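Local coordinates for protein beta-galactosidase (Marinomonas sp. ef1, PDB 6Y2K) that probably hydrolyses terminal beta-D-galactosyl residues of beta-galactosides, as a hexameric, cold-active family GH42 beta-galactosidase, at residues A[143-149]-A[244-250]; A[209-213]-A[419-423]. All coordinates share one frame; numbering follows the deposited sequence.

Contact 1 (A[143-149]-A[244-250])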
loop_
_atom_site.group_PDB
_atom_site.type_symbol
_atom_site.label_atom_id
_atom_site.label_comp_id
_atom_site.label_asym_id
_atom_site.label_seq_id
_atom_site.Cartn_x
_atom_site.Cartn_y
_atom_site.Cartn_z
ATOM N N TYR A 143 -36.451 22.424 17.573
ATOM C CA TYR A 143 -37.365 22.194 16.467
ATOM C C TYR A 143 -36.633 21.391 15.413
ATOM O O TYR A 143 -35.509 21.743 15.047
ATOM C CB TYR A 143 -37.801 23.511 15.800
ATOM C CG TYR A 143 -38.701 24.438 16.597
ATOM C CD1 TYR A 143 -39.761 23.952 17.355
ATOM C CD2 TYR A 143 -38.523 25.817 16.537
ATOM C CE1 TYR A 143 -40.600 24.815 18.059
ATOM C CE2 TYR A 143 -39.352 26.684 17.238
ATOM C CZ TYR A 143 -40.390 26.183 17.994
ATOM O OH TYR A 143 -41.214 27.050 18.688
ATOM N N GLY A 144 -37.264 20.319 14.937
ATOM C CA GLY A 144 -36.723 19.532 13.834
ATOM C C GLY A 144 -35.812 18.384 14.243
ATOM O O GLY A 144 -35.576 17.492 13.422
ATOM N N CYS A 145 -35.329 18.356 15.495
ATOM C CA CYS A 145 -34.388 17.303 15.913
ATOM C C CYS A 145 -34.996 15.933 15.630
ATOM O O CYS A 145 -36.214 15.745 15.744
ATOM C CB CYS A 145 -34.006 17.404 17.396
ATOM S SG CYS A 145 -32.504 16.471 17.816
ATOM N N HIS A 146 -34.138 14.991 15.250
ATOM C CA HIS A 146 -34.562 13.639 14.855
ATOM C C HIS A 146 -35.414 13.656 13.570
ATOM O O HIS A 146 -36.268 12.787 13.373
ATOM C CB HIS A 146 -35.305 12.922 15.996
ATOM C CG HIS A 146 -34.756 13.216 17.358
ATOM N ND1 HIS A 146 -33.493 12.829 17.750
ATOM C CD2 HIS A 146 -35.297 13.867 18.414
ATOM C CE1 HIS A 146 -33.281 13.231 18.990
ATOM N NE2 HIS A 146 -34.360 13.862 19.417
ATOM N N ASP A 147 -35.167 14.645 12.705
ATOM C CA ASP A 147 -35.853 14.787 11.416
ATOM C C ASP A 147 -37.376 14.862 11.568
ATOM O O ASP A 147 -38.131 14.078 10.969
ATOM C CB ASP A 147 -35.423 13.666 10.454
ATOM C CG ASP A 147 -33.910 13.525 10.371
ATOM O OD1 ASP A 147 -33.220 14.543 10.162
ATOM O OD2 ASP A 147 -33.411 12.395 10.535
ATOM N N THR A 148 -37.814 15.832 12.367
ATOM C CA THR A 148 -39.228 15.991 12.708
ATOM C C THR A 148 -39.926 17.166 11.997
ATOM O O THR A 148 -41.093 17.444 12.282
ATOM C CB THR A 148 -39.423 16.060 14.250
ATOM O OG1 THR A 148 -38.509 16.997 14.845
ATOM C CG2 THR A 148 -39.198 14.678 14.867
ATOM N N VAL A 149 -39.246 17.827 11.055
ATOM C CA VAL A 149 -39.882 18.870 10.239
ATOM C C VAL A 149 -40.816 18.214 9.209
ATOM O O VAL A 149 -42.011 18.508 9.178
ATOM C CB VAL A 149 -38.849 19.775 9.537
ATOM C CG1 VAL A 149 -39.536 20.787 8.627
ATOM C CG2 VAL A 149 -37.986 20.493 10.571
ATOM N N MET A 244 -29.565 23.831 15.963
ATOM C CA MET A 244 -28.621 22.714 16.005
ATOM C C MET A 244 -27.525 22.833 14.961
ATOM O O MET A 244 -27.647 23.587 13.995
ATOM C CB MET A 244 -29.369 21.400 15.808
ATOM C CG MET A 244 -30.383 21.105 16.903
ATOM S SD MET A 244 -31.433 19.696 16.526
ATOM C CE MET A 244 -32.506 20.379 15.266
ATOM N N GLY A 245 -26.448 22.083 15.180
ATOM C CA GLY A 245 -25.406 21.913 14.176
ATOM C C GLY A 245 -25.891 20.977 13.080
ATOM O O GLY A 245 -26.549 19.981 13.362
ATOM N N PHE A 246 -25.595 21.306 11.828
ATOM C CA PHE A 246 -25.701 20.355 10.708
ATOM C C PHE A 246 -27.155 19.955 10.503
ATOM O O PHE A 246 -27.487 18.770 10.414
ATOM C CB PHE A 246 -24.765 19.145 10.939
ATOM C CG PHE A 246 -23.365 19.555 11.284
ATOM C CD1 PHE A 246 -22.463 19.885 10.277
ATOM C CD2 PHE A 246 -22.970 19.698 12.610
ATOM C CE1 PHE A 246 -21.180 20.305 10.585
ATOM C CE2 PHE A 246 -21.697 20.138 12.922
ATOM C CZ PHE A 246 -20.796 20.432 11.907
ATOM N N PHE A 247 -28.017 20.972 10.456
ATOM C CA PHE A 247 -29.466 20.776 10.371
ATOM C C PHE A 247 -30.109 21.873 9.530
ATOM O O PHE A 247 -30.034 23.056 9.871
ATOM C CB PHE A 247 -30.122 20.719 11.759
ATOM C CG PHE A 247 -31.523 20.212 11.705
ATOM C CD1 PHE A 247 -31.774 18.846 11.669
ATOM C CD2 PHE A 247 -32.589 21.097 11.572
ATOM C CE1 PHE A 247 -33.070 18.372 11.557
ATOM C CE2 PHE A 247 -33.886 20.633 11.465
ATOM C CZ PHE A 247 -34.129 19.268 11.448
ATOM N N THR A 248 -30.765 21.476 8.447
ATOM C CA THR A 248 -31.225 22.423 7.437
ATOM C C THR A 248 -32.690 22.288 7.012
ATOM O O THR A 248 -33.107 22.944 6.057
ATOM C CB THR A 248 -30.339 22.287 6.192
ATOM O OG1 THR A 248 -30.354 20.925 5.761
ATOM C CG2 THR A 248 -28.927 22.689 6.509
ATOM N N ALA A 249 -33.476 21.490 7.734
ATOM C CA ALA A 249 -34.812 21.105 7.267
ATOM C C ALA A 249 -35.894 22.186 7.374
ATOM O O ALA A 249 -36.937 22.040 6.744
ATOM C CB ALA A 249 -35.275 19.838 7.972
ATOM N N PHE A 250 -35.675 23.235 8.175
ATOM C CA PHE A 250 -36.536 24.426 8.147
ATOM C C PHE A 250 -35.710 25.701 7.963
ATOM O O PHE A 250 -34.491 25.708 8.159
ATOM C CB PHE A 250 -37.437 24.516 9.388
ATOM C CG PHE A 250 -36.710 24.820 10.669
ATOM C CD1 PHE A 250 -36.210 23.795 11.454
ATOM C CD2 PHE A 250 -36.562 26.132 11.108
ATOM C CE1 PHE A 250 -35.547 24.073 12.638
ATOM C CE2 PHE A 250 -35.897 26.415 12.298
ATOM C CZ PHE A 250 -35.401 25.386 13.067
#

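Contact 2 (A[209-213]-A[419-423])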
loop_
_atom_site.group_PDB
_atom_site.type_symbol
_atom_site.label_atom_id
_atom_site.label_comp_id
_atom_site.label_asym_id
_atom_site.label_seq_id
_atom_site.Cartn_x
_atom_site.Cartn_y
_atom_site.Cartn_z
ATOM N N LEU A 209 -40.065 20.377 -3.338
ATOM C CA LEU A 209 -39.605 21.680 -2.844
ATOM C C LEU A 209 -40.720 22.479 -2.145
ATOM O O LEU A 209 -40.518 23.008 -1.035
ATOM C CB LEU A 209 -38.967 22.501 -3.974
ATOM C CG LEU A 209 -38.360 23.847 -3.577
ATOM C CD1 LEU A 209 -37.347 23.705 -2.450
ATOM C CD2 LEU A 209 -37.708 24.512 -4.776
ATOM N N ASP A 210 -41.881 22.573 -2.790
ATOM C CA ASP A 210 -43.066 23.188 -2.163
ATOM C C ASP A 210 -43.476 22.462 -0.873
ATOM O O ASP A 210 -43.876 23.118 0.104
ATOM C CB ASP A 210 -44.253 23.250 -3.136
ATOM C CG ASP A 210 -44.223 24.476 -4.047
ATOM O OD1 ASP A 210 -43.400 25.399 -3.856
ATOM O OD2 ASP A 210 -45.070 24.524 -4.962
ATOM N N PHE A 211 -43.345 21.132 -0.845
ATOM C CA PHE A 211 -43.617 20.386 0.383
ATOM C C PHE A 211 -42.662 20.789 1.519
ATOM O O PHE A 211 -43.107 21.012 2.655
ATOM C CB PHE A 211 -43.593 18.867 0.153
ATOM C CG PHE A 211 -44.009 18.080 1.357
ATOM C CD1 PHE A 211 -45.295 18.206 1.861
ATOM C CD2 PHE A 211 -43.115 17.238 2.006
ATOM C CE1 PHE A 211 -45.689 17.500 2.986
ATOM C CE2 PHE A 211 -43.507 16.516 3.125
ATOM C CZ PHE A 211 -44.793 16.657 3.618
ATOM N N GLN A 212 -41.364 20.901 1.210
ATOM C CA GLN A 212 -40.372 21.334 2.199
ATOM C C GLN A 212 -40.685 22.730 2.711
ATOM O O GLN A 212 -40.618 22.984 3.908
ATOM C CB GLN A 212 -38.953 21.319 1.619
ATOM C CG GLN A 212 -37.843 21.426 2.660
ATOM C CD GLN A 212 -37.399 20.082 3.224
ATOM O OE1 GLN A 212 -37.418 19.072 2.531
ATOM N NE2 GLN A 212 -36.977 20.073 4.483
ATOM N N ARG A 213 -41.013 23.626 1.784
ATOM C CA ARG A 213 -41.360 25.001 2.119
ATOM C C ARG A 213 -42.573 25.051 3.037
ATOM O O ARG A 213 -42.578 25.798 4.027
ATOM C CB ARG A 213 -41.629 25.811 0.849
ATOM C CG ARG A 213 -40.382 26.090 0.022
ATOM C CD ARG A 213 -40.746 26.354 -1.429
ATOM N NE ARG A 213 -39.669 26.978 -2.199
ATOM C CZ ARG A 213 -39.710 27.198 -3.517
ATOM N NH1 ARG A 213 -40.768 26.838 -4.239
ATOM N NH2 ARG A 213 -38.679 27.785 -4.129
ATOM N N ASP A 419 -33.576 27.818 1.217
ATOM C CA ASP A 419 -34.325 27.428 0.032
ATOM C C ASP A 419 -33.415 26.804 -1.028
ATOM O O ASP A 419 -33.787 25.803 -1.643
ATOM C CB ASP A 419 -35.120 28.601 -0.549
ATOM C CG ASP A 419 -36.259 28.144 -1.421
ATOM O OD1 ASP A 419 -37.282 27.702 -0.854
ATOM O OD2 ASP A 419 -36.127 28.218 -2.666
ATOM N N ALA A 420 -32.227 27.383 -1.224
ATOM C CA ALA A 420 -31.206 26.807 -2.112
ATOM C C ALA A 420 -30.759 25.428 -1.618
ATOM O O ALA A 420 -30.637 24.492 -2.409
ATOM C CB ALA A 420 -30.000 27.735 -2.236
ATOM N N CYS A 421 -30.536 25.310 -0.312
ATOM C CA CYS A 421 -30.190 24.022 0.302
ATOM C C CYS A 421 -31.202 22.919 -0.037
ATOM O O CYS A 421 -30.820 21.822 -0.455
ATOM C CB CYS A 421 -30.069 24.168 1.821
ATOM S SG CYS A 421 -29.329 22.736 2.616
ATOM N N TRP A 422 -32.489 23.229 0.108
ATOM C CA TRP A 422 -33.568 22.284 -0.210
ATOM C C TRP A 422 -33.567 21.908 -1.696
ATOM O O TRP A 422 -33.620 20.724 -2.042
ATOM C CB TRP A 422 -34.941 22.850 0.179
ATOM C CG TRP A 422 -35.051 23.293 1.613
ATOM C CD1 TRP A 422 -34.361 22.795 2.678
ATOM C CD2 TRP A 422 -35.931 24.297 2.139
ATOM N NE1 TRP A 422 -34.735 23.447 3.831
ATOM C CE2 TRP A 422 -35.701 24.368 3.529
ATOM C CE3 TRP A 422 -36.884 25.147 1.569
ATOM C CZ2 TRP A 422 -36.402 25.246 4.363
ATOM C CZ3 TRP A 422 -37.578 26.031 2.398
ATOM C CH2 TRP A 422 -37.328 26.071 3.783
ATOM N N SER A 423 -33.482 22.915 -2.561
ATOM C CA SER A 423 -33.418 22.701 -4.003
ATOM C C SER A 423 -32.275 21.749 -4.388
ATOM O O SER A 423 -32.496 20.722 -5.037
ATOM C CB SER A 423 -33.268 24.039 -4.740
ATOM O OG SER A 423 -33.009 23.817 -6.125
#

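Contact 1 (A[143-149]-A[244-250])
The ring of Phe247 reaches across to the backbone of Gly144, with CZ 3.0 Å from Gly144 O. With CG anti to the backbone N (chi1 -167°), the ring extends toward the 143-149 loop. Val149 CG2 and Asp147 OD1 both lie at the edge of this ring, near its plane. The Asp147 carboxylate is turned only 13° from that plane. Met244 CE, from the same segment as Phe247, covers one ring face near the rim. The same methyl meets Tyr143 O at 3.3 Å, and the bend at chi3 (-73°) puts it there. Met244 SD lies against Cys145, 3.6 Å from Cys145 CB. Gly144 leaves room for the ring: a beta carbon would run into Phe247 CE2. Phe250 turns its edge to Tyr143 O and Val149 CG2. Its CE1 is 3.9 Å from Tyr143 CB. Val149 CG2 also packs on Ala249 CB, 3.8 Å away. Replacing Phe247 by an alanine is likely to open a gap beside Gly144 and leave Met244 CE and Val149 CG2 without the ring they pack on. The Tyr143 hydroxyl bonds to Asn223, and its ring stacks on His241. The Thr148 hydroxyl bonds to Cys145 O within its own loop. The packing across the contact is thus mainly apolar. It joins the loops that follow barrel strands 134-138 and 238-244. These loops follow adjacent strands and lie at the C-terminal end of a TIM barrel, the end that carries the active site in this fold.

Contact 2 (A[209-213]-A[419-423])
Arg213 grips Asp419 side-on through two nitrogens. NE donates to Asp419 OD1 at 2.8 Å, almost straight at 177°. NH2 donates to Asp419 OD2 at 3.0 Å. Both oxygens use their syn lone pairs, and the guanidinium and carboxylate planes are only 9° apart. Beside this pair, Gln212 CG sits over one face of the Trp422 indole, 3.5 Å from the centroid of its five-membered ring, in a CH-pi contact. Asp419 CA covers the opposite face near the rim. Arg213 CG approaches Trp422 CZ3 at 3.7 Å. Leu209 CD1 comes to the edge of the indole and meets Trp422 CB, also at 3.7 Å. Its CD2 lies over one face of the Arg213 guanidinium. In the next shell, Asp210 OD1 takes a bond from Arg213 NH1 at 3.0 Å, in the guanidinium plane. Extension of the Arg213 chain from CG to NE carries the head group out between the two aspartates. Lys167 also pairs with Asp210, and Glu502 O takes a second bond from Arg213 NH2. The N-to-C directions of the two segments are 140° apart, nearer antiparallel than parallel, with axes 10.1 Å apart. A buried salt-bridge network therefore joins helix 205-233 of the catalytic barrel to helix 418-426 of the trimerisation domain. Its two carboxylates probably stabilise the charged form of Arg213 and hold its guanidinium against rotation.

In the fold
Contacts 1 and 2 adjoin, with centres about 14 Å apart. Two probable hydrogen bonds connect them: Trp422 NE1 meets Thr248 O at 2.8 Å, and Gln212 NE2 meets Ala249 O at 3.0 Å. Packing adds to this, with Phe250 C 3.7 Å from Trp422 CZ2. Helix 205-233 also backs contact 1, through Val219, Cys215 and Ser216. Contact 1 lies on loops at the end of the barrel that probably holds the active site. Contact 2 lies where the barrel meets the trimerisation domain. Bound glycerol, probably from the crystallisation liquor, lies about 4 Å from the side chains of Cys145 and Gln212. Thr201 and Val200 of the second subunit pack on His146 and Thr148 of contact 1.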